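Local coordinates for calcium uptake protein 2, mitochondrial (Homo sapiens, PDB 6LB7), which probably senses calcium through EF-hands and helps regulate mitochondrial calcium uptake as a partner of the uniporter channel, at residues L34-M38 with I187-E191. Sequence-based numbering, arbitrary orientation.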
loop_
_atom_site.group_PDB
_atom_site.type_symbol
_atom_site.label_atom_id
_atom_site.label_comp_id
_atom_site.label_asym_id
_atom_site.label_seq_id
_atom_site.Cartn_x
_atom_site.Cartn_y
_atom_site.Cartn_z
ATOM N N LEU B 34 -3.895 -27.095 -6.634
ATOM C CA LEU B 34 -3.207 -26.690 -7.856
ATOM C C LEU B 34 -4.197 -26.406 -8.984
ATOM O O LEU B 34 -4.066 -25.400 -9.687
ATOM C CB LEU B 34 -2.214 -27.770 -8.283
ATOM C CG LEU B 34 -1.033 -27.967 -7.342
ATOM C CD1 LEU B 34 -0.330 -29.277 -7.664
ATOM C CD2 LEU B 34 -0.070 -26.772 -7.411
ATOM N N PHE B 35 -5.215 -27.265 -9.147
ATOM C CA PHE B 35 -6.212 -27.062 -10.198
ATOM C C PHE B 35 -7.033 -25.798 -9.958
ATOM O O PHE B 35 -7.323 -25.050 -10.899
ATOM C CB PHE B 35 -7.133 -28.277 -10.302
ATOM C CG PHE B 35 -6.483 -29.487 -10.916
ATOM C CD1 PHE B 35 -5.185 -29.435 -11.395
ATOM C CD2 PHE B 35 -7.181 -30.666 -11.050
ATOM C CE1 PHE B 35 -4.591 -30.539 -11.972
ATOM C CE2 PHE B 35 -6.592 -31.770 -11.625
ATOM C CZ PHE B 35 -5.292 -31.703 -12.085
ATOM N N SER B 36 -7.428 -25.542 -8.713
ATOM C CA SER B 36 -8.201 -24.339 -8.427
ATOM C C SER B 36 -7.403 -23.068 -8.714
ATOM O O SER B 36 -7.990 -22.007 -8.961
ATOM C CB SER B 36 -8.675 -24.360 -6.972
ATOM O OG SER B 36 -7.672 -23.887 -6.088
ATOM N N VAL B 37 -6.079 -23.149 -8.706
ATOM C CA VAL B 37 -5.271 -21.974 -8.998
ATOM C C VAL B 37 -5.130 -21.774 -10.507
ATOM O O VAL B 37 -5.130 -20.644 -11.002
ATOM C CB VAL B 37 -3.907 -22.119 -8.293
ATOM C CG1 VAL B 37 -2.904 -21.132 -8.840
ATOM C CG2 VAL B 37 -4.077 -21.948 -6.776
ATOM N N MET B 38 -5.011 -22.856 -11.259
ATOM C CA MET B 38 -4.763 -22.738 -12.686
ATOM C C MET B 38 -6.045 -22.544 -13.477
ATOM O O MET B 38 -6.035 -21.841 -14.489
ATOM C CB MET B 38 -4.027 -23.979 -13.194
ATOM C CG MET B 38 -2.594 -24.086 -12.661
ATOM S SD MET B 38 -1.648 -25.197 -13.697
ATOM C CE MET B 38 -2.539 -26.730 -13.424
ATOM N N ILE B 187 3.802 -23.008 -8.943
ATOM C CA ILE B 187 2.702 -22.557 -9.809
ATOM C C ILE B 187 3.243 -22.087 -11.152
ATOM O O ILE B 187 2.644 -22.345 -12.201
ATOM C CB ILE B 187 1.876 -21.427 -9.155
ATOM C CG1 ILE B 187 1.281 -21.849 -7.804
ATOM C CG2 ILE B 187 0.753 -20.930 -10.142
ATOM C CD1 ILE B 187 0.672 -23.203 -7.804
ATOM N N GLN B 188 4.347 -21.331 -11.134
ATOM C CA GLN B 188 4.821 -20.888 -12.440
ATOM C C GLN B 188 5.320 -22.066 -13.270
ATOM O O GLN B 188 5.023 -22.173 -14.466
ATOM C CB GLN B 188 5.928 -19.829 -12.291
ATOM C CG GLN B 188 5.551 -18.544 -11.518
ATOM C CD GLN B 188 6.738 -17.902 -10.805
ATOM O OE1 GLN B 188 7.805 -18.370 -10.850
ATOM N NE2 GLN B 188 6.541 -16.826 -10.152
ATOM N N GLU B 189 5.992 -23.064 -12.694
ATOM C CA GLU B 189 6.448 -24.175 -13.526
ATOM C C GLU B 189 5.272 -24.987 -14.040
ATOM O O GLU B 189 5.279 -25.464 -15.181
ATOM C CB GLU B 189 7.417 -25.067 -12.733
ATOM C CG GLU B 189 8.770 -24.399 -12.481
ATOM C CD GLU B 189 9.717 -25.234 -11.645
ATOM O OE1 GLU B 189 9.326 -26.315 -11.173
ATOM O OE2 GLU B 189 10.862 -24.782 -11.461
ATOM N N MET B 190 4.247 -25.158 -13.217
ATOM C CA MET B 190 3.109 -25.952 -13.663
ATOM C C MET B 190 2.330 -25.231 -14.756
ATOM O O MET B 190 1.950 -25.836 -15.765
ATOM C CB MET B 190 2.226 -26.264 -12.472
ATOM C CG MET B 190 1.131 -27.211 -12.774
ATOM S SD MET B 190 0.434 -27.775 -11.216
ATOM C CE MET B 190 -0.326 -29.285 -11.779
ATOM N N GLU B 191 2.085 -23.929 -14.578
ATOM C CA GLU B 191 1.412 -23.163 -15.622
ATOM C C GLU B 191 2.255 -23.094 -16.891
ATOM O O GLU B 191 1.722 -23.167 -18.000
ATOM C CB GLU B 191 1.076 -21.758 -15.117
ATOM C CG GLU B 191 -0.022 -21.786 -14.055
ATOM C CD GLU B 191 -0.580 -20.417 -13.736
ATOM O OE1 GLU B 191 0.185 -19.419 -13.774
ATOM O OE2 GLU B 191 -1.798 -20.340 -13.463
HETATM O O HOH W 1 -3.800 -20.311 -15.619
#
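Leu34 and Met38 lie nearest in backbone to Ile187 and Glu191 respectively, where the short helical segments 34-38 and 187-191 cross at -72° with their axes 11.0 Å apart, a separation that leaves direct contact mainly to side chains. Met190 and Met38 bury the most surface and together form the centre of the contact. With CG anti to the backbone N (chi1 -173°) and an extended chain beyond, Met190 reaches across to the other helix, where its SD lies 3.9 Å from Leu34 CD1 and its CE lies loosely off the edge of the Phe35 ring. Met38 lies across it, roughly perpendicular: the chain bends at chi3 (-64°), bringing Met38 SD to 3.6 Å from Met190 CG and setting the two methyl carbons, Met38 CE and Met190 CE, 3.8 Å apart. Ile187 divides its branches between two residues: CD1 meets Leu34 CD2 at 3.7 Å and CG2 meets Val37 CG1 at 3.9 Å. Leu94 of helix 84-94 touches both Val37 and Ile187, so a third helix joins this apolar cluster.

The Glu191 and Met38 chains lie alongside each other, pointing opposite ways, with Glu191 CG 3.7 Å from Met38 CG; the aliphatic part of the acid thus packs as an apolar group. One water donates to both Met38 O and Glu191 OE2, at 2.9 Å each. OE2 also forms salt bridges with Arg318 and Arg321, and OE1 accepts from Trp210. Arg321 NH2 also hydrogen-bonds Val37 O, so one guanidinium joins the acid to the backbone of helix 30-38. Near the chain's centre, helix 30-38 thus meets helix 173-196 and C-terminal arginines through close van der Waals packing beside a buried carboxylate, whose ionised form those arginines would be expected to favour.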